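Local coordinates for uncharacterized protein DUF305 (Deinococcus radiodurans R1, PDB 3BT5) that is of unknown function but folds into a ferritin-like bundle of long helices, as expected for a DUF305-family protein, at residues Q18-Q22 with P71-I76; H24-L28 with Q54-M58; M64-W68 with R131-L137. All coordinates share one frame; numbering follows the deposited sequence. Where two conformers were deposited one is given.

Contact 1 of 3, residues Q18-Q22 with P71-I76; sequences QHMLQ and PPGEPI
Gln18 of helix 11-37 reaches into the Pro71-Ile76 loop, which follows helix 41-68. Its CB rests 3.6 Å from Gly73 N, and CG comes just as near to that backbone nitrogen. CG stands beside the backbone N (chi1 -72°), and the chain runs on extended, carrying CD past Gly73 CA to the amide. There NE2 gives a straight hydrogen bond of 2.8 Å to Pro71 O; the carbonyl oxygen lies in the amide plane, whereas the donor sits above the carbonyl plane. The other tip atom, OE1, accepts a hydrogen bond from a water that also makes a weak bond to Glu74 OE1. A second water links Gln18 O to Gly73 N.

One turn on, Gln22 uses both ends of its amide: NE2 donates to Glu74 O at 3.0 Å, and OE1 receives Ile76 N at 3.2 Å, in the carbonyl plane and on a lone pair. Ile76 CG1 lies 4.0 Å from His19 CD2, a loose van der Waals contact. In this proline-rich loop, which forms no regular strand, backbone groups are thus paired with glutamine amides and water. The chemistry is that of a polar surface seam, two glutamine amides holding an irregular segment along a helix.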
loop_
_atom_site.group_PDB
_atom_site.type_symbol
_atom_site.label_atom_id
_atom_site.label_comp_id
_atom_site.label_asym_id
_atom_site.label_seq_id
_atom_site.Cartn_x
_atom_site.Cartn_y
_atom_site.Cartn_z
ATOM N N GLN A 18 -0.338 4.681 12.061
ATOM C CA GLN A 18 -0.323 3.257 12.408
ATOM C C GLN A 18 -1.015 2.429 11.318
ATOM O O GLN A 18 -0.518 1.374 10.891
ATOM C CB GLN A 18 -1.026 3.024 13.736
ATOM C CG GLN A 18 -0.218 3.518 14.929
ATOM C CD GLN A 18 -1.036 3.460 16.223
ATOM O OE1 GLN A 18 -2.270 3.601 16.202
ATOM N NE2 GLN A 18 -0.352 3.297 17.355
ATOM N N HIS A 19 -2.189 2.888 10.891
ATOM C CA HIS A 19 -2.921 2.145 9.873
ATOM C C HIS A 19 -2.221 2.154 8.539
ATOM O O HIS A 19 -2.185 1.115 7.839
ATOM C CB HIS A 19 -4.301 2.721 9.691
ATOM C CG HIS A 19 -5.258 2.329 10.768
ATOM N ND1 HIS A 19 -6.515 2.891 10.873
ATOM C CD2 HIS A 19 -5.162 1.422 11.765
ATOM C CE1 HIS A 19 -7.148 2.348 11.900
ATOM N NE2 HIS A 19 -6.351 1.458 12.464
ATOM N N MET A 20 -1.654 3.298 8.146
ATOM C CA MET A 20 -1.002 3.355 6.837
ATOM C C MET A 20 0.256 2.497 6.810
ATOM O O MET A 20 0.613 1.944 5.774
ATOM C CB MET A 20 -0.677 4.796 6.459
ATOM C CG MET A 20 -0.272 4.957 5.035
ATOM S SD MET A 20 -1.526 4.451 3.817
ATOM C CE MET A 20 -2.798 5.668 4.171
ATOM N N LEU A 21 0.928 2.358 7.955
ATOM C CA LEU A 21 2.140 1.543 7.979
ATOM C C LEU A 21 1.752 0.091 7.675
ATOM O O LEU A 21 2.424 -0.590 6.887
ATOM C CB LEU A 21 2.841 1.695 9.329
ATOM C CG LEU A 21 4.113 0.870 9.534
ATOM C CD1 LEU A 21 5.149 1.166 8.480
ATOM C CD2 LEU A 21 4.669 1.181 10.930
ATOM N N GLN A 22 0.675 -0.388 8.282
ATOM C CA GLN A 22 0.232 -1.752 8.010
ATOM C C GLN A 22 -0.304 -1.887 6.580
ATOM O O GLN A 22 -0.129 -2.921 5.903
ATOM C CB GLN A 22 -0.881 -2.124 8.994
ATOM C CG GLN A 22 -0.409 -2.354 10.405
ATOM C CD GLN A 22 -1.544 -2.861 11.277
ATOM O OE1 GLN A 22 -2.277 -3.785 10.901
ATOM N NE2 GLN A 22 -1.726 -2.237 12.413
ATOM N N PRO A 71 3.378 3.112 19.743
ATOM C CA PRO A 71 3.580 1.747 19.273
ATOM C C PRO A 71 3.010 1.595 17.867
ATOM O O PRO A 71 2.294 2.486 17.380
ATOM C CB PRO A 71 2.752 0.921 20.257
ATOM C CG PRO A 71 1.634 1.849 20.659
ATOM C CD PRO A 71 2.281 3.213 20.723
ATOM N N PRO A 72 3.311 0.468 17.216
ATOM C CA PRO A 72 2.607 0.131 15.986
ATOM C C PRO A 72 1.140 -0.078 16.330
ATOM O O PRO A 72 0.795 -0.368 17.491
ATOM C CB PRO A 72 3.244 -1.197 15.531
ATOM C CG PRO A 72 4.250 -1.560 16.526
ATOM C CD PRO A 72 4.307 -0.539 17.622
ATOM N N GLY A 73 0.262 0.065 15.359
ATOM C CA GLY A 73 -1.124 -0.221 15.671
ATOM C C GLY A 73 -1.385 -1.666 16.097
ATOM O O GLY A 73 -0.592 -2.584 15.819
ATOM N N GLU A 74 -2.486 -1.870 16.807
ATOM C CA GLU A 74 -3.080 -3.200 16.889
ATOM C C GLU A 74 -3.387 -3.642 15.455
ATOM O O GLU A 74 -3.656 -2.806 14.591
ATOM C CB GLU A 74 -4.377 -3.125 17.687
ATOM C CG GLU A 74 -4.386 -1.979 18.710
ATOM C CD GLU A 74 -4.772 -0.640 18.090
ATOM O OE1 GLU A 74 -3.967 0.314 18.162
ATOM O OE2 GLU A 74 -5.883 -0.544 17.526
ATOM N N PRO A 75 -3.339 -4.956 15.184
ATOM C CA PRO A 75 -3.666 -5.393 13.827
ATOM C C PRO A 75 -5.057 -4.909 13.365
ATOM O O PRO A 75 -6.011 -4.808 14.158
ATOM C CB PRO A 75 -3.619 -6.924 13.928
ATOM C CG PRO A 75 -2.738 -7.203 15.114
ATOM C CD PRO A 75 -2.979 -6.079 16.071
ATOM N N ILE A 76 -5.163 -4.577 12.083
ATOM C CA ILE A 76 -6.468 -4.265 11.474
ATOM C C ILE A 76 -7.299 -5.561 11.329
ATOM O O ILE A 76 -6.735 -6.607 10.991
ATOM C CB ILE A 76 -6.244 -3.603 10.127
ATOM C CG1 ILE A 76 -5.438 -2.293 10.327
ATOM C CG2 ILE A 76 -7.593 -3.376 9.431
ATOM C CD1 ILE A 76 -4.813 -1.785 9.034
HETATM O O HOH W 1 1.150 -0.011 12.595
HETATM O O HOH W 2 -4.341 2.054 15.282
#

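Contact 2 of 3, residues H24-L28 with Q54-M58; sequences HAQAL and QREQM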
loop_
_atom_site.group_PDB
_atom_site.type_symbol
_atom_site.label_atom_id
_atom_site.label_comp_id
_atom_site.label_asym_id
_atom_site.label_seq_id
_atom_site.Cartn_x
_atom_site.Cartn_y
_atom_site.Cartn_z
ATOM N N HIS A 24 0.651 -0.140 3.894
ATOM C CA HIS A 24 1.799 -0.212 3.009
ATOM C C HIS A 24 2.475 -1.571 3.091
ATOM O O HIS A 24 2.964 -2.093 2.062
ATOM C CB HIS A 24 2.814 0.858 3.398
ATOM C CG HIS A 24 2.617 2.181 2.719
ATOM N ND1 HIS A 24 1.383 2.776 2.537
ATOM C CD2 HIS A 24 3.534 3.037 2.200
ATOM C CE1 HIS A 24 1.553 3.935 1.915
ATOM N NE2 HIS A 24 2.847 4.119 1.710
ATOM N N ALA A 25 2.577 -2.138 4.290
ATOM C CA ALA A 25 3.267 -3.412 4.420
ATOM C C ALA A 25 2.653 -4.469 3.514
ATOM O O ALA A 25 3.365 -5.351 2.993
ATOM C CB ALA A 25 3.267 -3.895 5.850
ATOM N N GLN A 26 1.334 -4.408 3.317
ATOM C CA GLN A 26 0.707 -5.436 2.495
ATOM C C GLN A 26 1.162 -5.357 1.027
ATOM O O GLN A 26 1.171 -6.372 0.317
ATOM C CB GLN A 26 -0.812 -5.398 2.549
ATOM C CG GLN A 26 -1.397 -6.604 1.811
ATOM C CD GLN A 26 -2.892 -6.585 1.772
ATOM O OE1 GLN A 26 -3.493 -5.719 1.142
ATOM N NE2 GLN A 26 -3.489 -7.574 2.378
ATOM N N ALA A 27 1.514 -4.166 0.565
ATOM C CA ALA A 27 1.989 -4.036 -0.815
ATOM C C ALA A 27 3.188 -4.965 -1.041
ATOM O O ALA A 27 3.390 -5.510 -2.124
ATOM C CB ALA A 27 2.342 -2.557 -1.147
ATOM N N LEU A 28 4.008 -5.128 -0.005
ATOM C CA LEU A 28 5.157 -6.023 -0.081
ATOM C C LEU A 28 4.726 -7.498 -0.222
ATOM O O LEU A 28 5.344 -8.251 -0.985
ATOM C CB LEU A 28 6.059 -5.811 1.137
ATOM C CG LEU A 28 7.053 -4.642 1.189
ATOM C CD1 LEU A 28 6.714 -3.412 0.366
ATOM C CD2 LEU A 28 7.443 -4.255 2.632
ATOM N N GLN A 54 6.940 1.948 -1.617
ATOM C CA GLN A 54 6.183 1.722 -0.386
ATOM C C GLN A 54 7.133 1.637 0.807
ATOM O O GLN A 54 6.855 2.190 1.872
ATOM C CB GLN A 54 5.336 0.450 -0.502
ATOM C CG GLN A 54 4.184 0.535 -1.513
ATOM C CD GLN A 54 2.900 1.113 -0.903
ATOM O OE1 GLN A 54 2.212 0.455 -0.110
ATOM N NE2 GLN A 54 2.574 2.340 -1.273
ATOM N N ARG A 55 8.272 0.954 0.635
ATOM C CA ARG A 55 9.222 0.853 1.739
ATOM C C ARG A 55 9.784 2.219 2.174
ATOM O O ARG A 55 10.003 2.454 3.365
ATOM C CB ARG A 55 10.351 -0.119 1.377
ATOM C CG ARG A 55 9.906 -1.562 1.450
ATOM C CD ARG A 55 10.967 -2.515 0.933
ATOM N NE ARG A 55 12.151 -2.497 1.782
ATOM C CZ ARG A 55 13.126 -3.393 1.707
ATOM N NH1 ARG A 55 13.024 -4.394 0.840
ATOM N NH2 ARG A 55 14.191 -3.300 2.504
ATOM N N GLU A 56 10.031 3.111 1.220
ATOM C CA GLU A 56 10.528 4.447 1.555
ATOM C C GLU A 56 9.527 5.162 2.451
ATOM O O GLU A 56 9.891 5.790 3.444
ATOM C CB GLU A 56 10.748 5.265 0.290
ATOM C CG GLU A 56 11.328 6.653 0.551
ATOM C CD GLU A 56 11.321 7.559 -0.692
ATOM O OE1 GLU A 56 11.053 7.069 -1.812
ATOM O OE2 GLU A 56 11.583 8.774 -0.540
ATOM N N GLN A 57 8.244 5.048 2.129
ATOM C CA GLN A 57 7.254 5.683 2.971
ATOM C C GLN A 57 7.081 4.969 4.317
ATOM O O GLN A 57 6.846 5.622 5.344
ATOM C CB GLN A 57 5.939 5.792 2.204
ATOM C CG GLN A 57 6.068 6.901 1.141
ATOM C CD GLN A 57 4.935 6.970 0.150
ATOM O OE1 GLN A 57 3.949 6.234 0.243
ATOM N NE2 GLN A 57 5.066 7.880 -0.822
ATOM N N MET A 58 7.240 3.643 4.341
ATOM C CA MET A 58 7.198 2.921 5.605
ATOM C C MET A 58 8.310 3.395 6.519
ATOM O O MET A 58 8.085 3.549 7.720
ATOM C CB MET A 58 7.326 1.419 5.379
ATOM C CG MET A 58 6.086 0.876 4.673
ATOM S SD MET A 58 6.293 -0.885 4.211
ATOM C CE MET A 58 6.157 -1.648 5.821
#
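His24 NE2 donates to Gln57 OE1 at 2.8 Å, joining helix 11-37 to its antiparallel neighbour, helix 41-68, within the bundle. The bond is nearly straight (172°): the oxygen lies in the imidazole plane, and the donor meets it on a lone pair in its carbonyl plane. Gln57 is extended beyond CG, which lets its amide reach the ring edge. Gln54 instead bends at chi2 (-87°), turning its amide over one face of the imidazole, with the two planes 27° apart. Its OE1 lies 3.3 Å from His24 CG and also meets Ala27 CB, while NE2 stands over the rim of the ring without a hydrogen bond to it.

Met58 CG packs on His24 CB at 3.5 Å; the chain runs straight to SD, and the bend at chi3 turns CE onto Ala25 CB at 3.7 Å. The Leu28 and Met58 side chains reach toward each other tip to tip, CD2 to SD 3.9 Å, and both Leu28 methyls touch Arg55 CG. From outside these two helices, His114 of helix 100-122 touches Gln54. The one directional bond, to Gln57, probably sets how the imidazole is turned, while Gln54, in the conformer given, only packs over its face; donation from NE2 implies a proton on that nitrogen.

Contact 3 of 3, residues M64-W68 with R131-L137; sequences MLGRW and RPEVERL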
loop_
_atom_site.group_PDB
_atom_site.type_symbol
_atom_site.label_atom_id
_atom_site.label_comp_id
_atom_site.label_asym_id
_atom_site.label_seq_id
_atom_site.Cartn_x
_atom_site.Cartn_y
_atom_site.Cartn_z
ATOM N N MET A 64 8.304 8.359 12.383
ATOM C CA MET A 64 7.294 9.194 13.018
ATOM C C MET A 64 6.771 8.555 14.298
ATOM O O MET A 64 6.659 9.209 15.328
ATOM C CB MET A 64 6.134 9.374 12.058
ATOM C CG MET A 64 5.869 10.797 11.777
ATOM S SD MET A 64 4.630 11.049 10.510
ATOM C CE MET A 64 5.595 11.951 9.300
ATOM N N LEU A 65 6.395 7.279 14.212
ATOM C CA LEU A 65 5.873 6.589 15.371
ATOM C C LEU A 65 6.966 6.547 16.449
ATOM O O LEU A 65 6.686 6.785 17.610
ATOM C CB LEU A 65 5.388 5.200 15.022
ATOM C CG LEU A 65 4.158 5.164 14.099
ATOM C CD1 LEU A 65 3.805 3.697 13.890
ATOM C CD2 LEU A 65 2.987 5.903 14.733
ATOM N N GLY A 66 8.197 6.253 16.055
ATOM C CA GLY A 66 9.298 6.263 17.028
ATOM C C GLY A 66 9.468 7.607 17.726
ATOM O O GLY A 66 9.628 7.671 18.968
ATOM N N ARG A 67 9.474 8.682 16.943
ATOM C CA ARG A 67 9.609 10.032 17.525
ATOM C C ARG A 67 8.469 10.374 18.463
ATOM O O ARG A 67 8.666 11.060 19.479
ATOM C CB ARG A 67 9.696 11.117 16.444
ATOM C CG ARG A 67 10.952 11.070 15.604
ATOM C CD ARG A 67 11.131 12.362 14.794
ATOM N NE ARG A 67 10.066 12.569 13.804
ATOM C CZ ARG A 67 10.093 12.084 12.564
ATOM N NH1 ARG A 67 11.115 11.335 12.161
ATOM N NH2 ARG A 67 9.095 12.338 11.725
ATOM N N TRP A 68 7.267 9.923 18.112
ATOM C CA TRP A 68 6.084 10.250 18.908
ATOM C C TRP A 68 5.988 9.356 20.129
ATOM O O TRP A 68 5.141 9.575 21.006
ATOM C CB TRP A 68 4.815 10.052 18.069
ATOM C CG TRP A 68 4.729 10.966 16.918
ATOM C CD1 TRP A 68 5.479 12.087 16.683
ATOM C CD2 TRP A 68 3.812 10.852 15.818
ATOM N NE1 TRP A 68 5.091 12.678 15.504
ATOM C CE2 TRP A 68 4.067 11.939 14.951
ATOM C CE3 TRP A 68 2.811 9.930 15.478
ATOM C CZ2 TRP A 68 3.357 12.140 13.779
ATOM C CZ3 TRP A 68 2.103 10.122 14.286
ATOM C CH2 TRP A 68 2.376 11.218 13.452
ATOM N N ARG A 131 -0.722 18.412 11.534
ATOM C CA ARG A 131 0.697 18.614 11.852
ATOM C C ARG A 131 1.531 18.599 10.562
ATOM O O ARG A 131 1.368 17.720 9.750
ATOM C CB ARG A 131 1.105 17.462 12.754
ATOM C CG ARG A 131 2.552 17.300 13.026
ATOM C CD ARG A 131 2.742 16.093 13.945
ATOM N NE ARG A 131 3.959 16.215 14.741
ATOM C CZ ARG A 131 3.990 16.747 15.955
ATOM N NH1 ARG A 131 2.871 17.197 16.512
ATOM N NH2 ARG A 131 5.131 16.826 16.616
ATOM N N PRO A 132 2.405 19.602 10.358
ATOM C CA PRO A 132 3.121 19.714 9.079
ATOM C C PRO A 132 3.745 18.429 8.516
ATOM O O PRO A 132 3.590 18.151 7.322
ATOM C CB PRO A 132 4.181 20.791 9.358
ATOM C CG PRO A 132 3.508 21.683 10.385
ATOM C CD PRO A 132 2.713 20.724 11.269
ATOM N N GLU A 133 4.443 17.650 9.339
ATOM C CA GLU A 133 5.092 16.440 8.825
ATOM C C GLU A 133 4.079 15.401 8.379
ATOM O O GLU A 133 4.356 14.600 7.470
ATOM C CB GLU A 133 6.026 15.830 9.862
ATOM C CG GLU A 133 5.343 15.414 11.169
ATOM C CD GLU A 133 6.331 14.827 12.165
ATOM O OE1 GLU A 133 7.440 14.460 11.730
ATOM O OE2 GLU A 133 6.021 14.730 13.368
ATOM N N VAL A 134 2.904 15.427 9.004
ATOM C CA VAL A 134 1.843 14.500 8.619
ATOM C C VAL A 134 1.237 14.973 7.312
ATOM O O VAL A 134 0.999 14.175 6.414
ATOM C CB VAL A 134 0.771 14.327 9.735
ATOM C CG1 VAL A 134 -0.396 13.460 9.256
ATOM C CG2 VAL A 134 1.419 13.702 10.984
ATOM N N GLU A 135 1.043 16.284 7.167
ATOM C CA GLU A 135 0.525 16.809 5.909
ATOM C C GLU A 135 1.468 16.472 4.755
ATOM O O GLU A 135 1.028 16.078 3.669
ATOM C CB GLU A 135 0.300 18.338 5.986
ATOM C CG GLU A 135 -0.399 18.863 4.730
ATOM C CD GLU A 135 -0.531 20.369 4.673
ATOM O OE1 GLU A 135 0.104 21.066 5.500
ATOM O OE2 GLU A 135 -1.270 20.850 3.782
ATOM N N ARG A 136 2.765 16.618 5.000
ATOM C CA ARG A 136 3.772 16.358 3.971
ATOM C C ARG A 136 3.706 14.891 3.552
ATOM O O ARG A 136 3.637 14.565 2.353
ATOM C CB ARG A 136 5.166 16.721 4.500
ATOM C CG ARG A 136 6.286 16.661 3.471
ATOM C CD ARG A 136 7.598 17.229 4.025
ATOM N NE ARG A 136 8.077 16.498 5.201
ATOM C CZ ARG A 136 8.155 17.006 6.432
ATOM N NH1 ARG A 136 8.606 16.257 7.433
ATOM N NH2 ARG A 136 7.787 18.262 6.667
ATOM N N LEU A 137 3.725 14.006 4.542
ATOM C CA LEU A 137 3.630 12.555 4.294
ATOM C C LEU A 137 2.358 12.219 3.520
ATOM O O LEU A 137 2.371 11.453 2.539
ATOM C CB LEU A 137 3.607 11.814 5.620
ATOM C CG LEU A 137 3.275 10.320 5.527
ATOM C CD1 LEU A 137 4.430 9.584 4.856
ATOM C CD2 LEU A 137 2.966 9.721 6.916
HETATM O O HOH W 3 8.143 14.208 14.901
#
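Trp68 and Arg67 present their flat groups to Glu133. Over one face of the indole, offset toward the rim, lies Met64 O of its own helix, and at its edge, near the ring plane, come Glu133 OE2 and Val134 CG2. The Arg67 guanidinium has Met64 CA over one face, offset toward the rim, with Glu133 OE1 and a water at its edge. These residues join the end of helix 41-68 to the start of helix 132-158, the two short segments running antiparallel (169°) within the ferritin-like helical bundle.

Glu133 is the acceptor in a salt-bridge network. Its CG sits between the backbone N and the carbonyl carbon (chi1 60°), and from there the extended chain carries the carboxylate across to the facing helix. OE1 is met by Arg67 NH2 at 2.7 Å, on its syn side but tilted out of the carboxylate plane. OE2 takes Trp68 NE1 from above the carboxylate plane at 3.1 Å and Arg131 NE on its anti side at 2.9 Å; the bridging water, bound to Arg67 NE, donates to it as well. Arg131 NH1 is held by Pro7 O. Replacing Glu133 by an alanine would probably leave the indole N-H without its acceptor and the two arginines without the carboxylate that joins them.

Beneath this polar layer the packing turns apolar. In the conformer given, Met64 SD lies 4.2 Å from both Val134 CG2 and Leu137 CD2, and its CE touches Glu133 O. Leu137 also packs on Gln60 and Met61 of helix 41-68. At the far end of the indole, Trp68 CH2 stands 3.6 Å from Val134 CG2.

Contact 1 lies on the surface, whereas contacts 2 and 3 are partly buried and contact 2 sits nearest the centre of the chain. Helix 11-37 serves contacts 1 and 2; helix 41-68 serves contacts 2 and 3, and the loop that follows it returns to helix 11-37 in contact 1. Chemistry changes with place: glutamine amides and waters serve backbone groups at the surface loop, a histidine-glutamine bond sits beside a second glutamine amide and methionine and leucine packing near the middle, and a charged network closes one end of the bundle. Leu21, on the helix segment of contact 1, packs CD1 on Met58 of contact 2 and CD2 on Leu65 of contact 3, while contacts 2 and 3 do not touch.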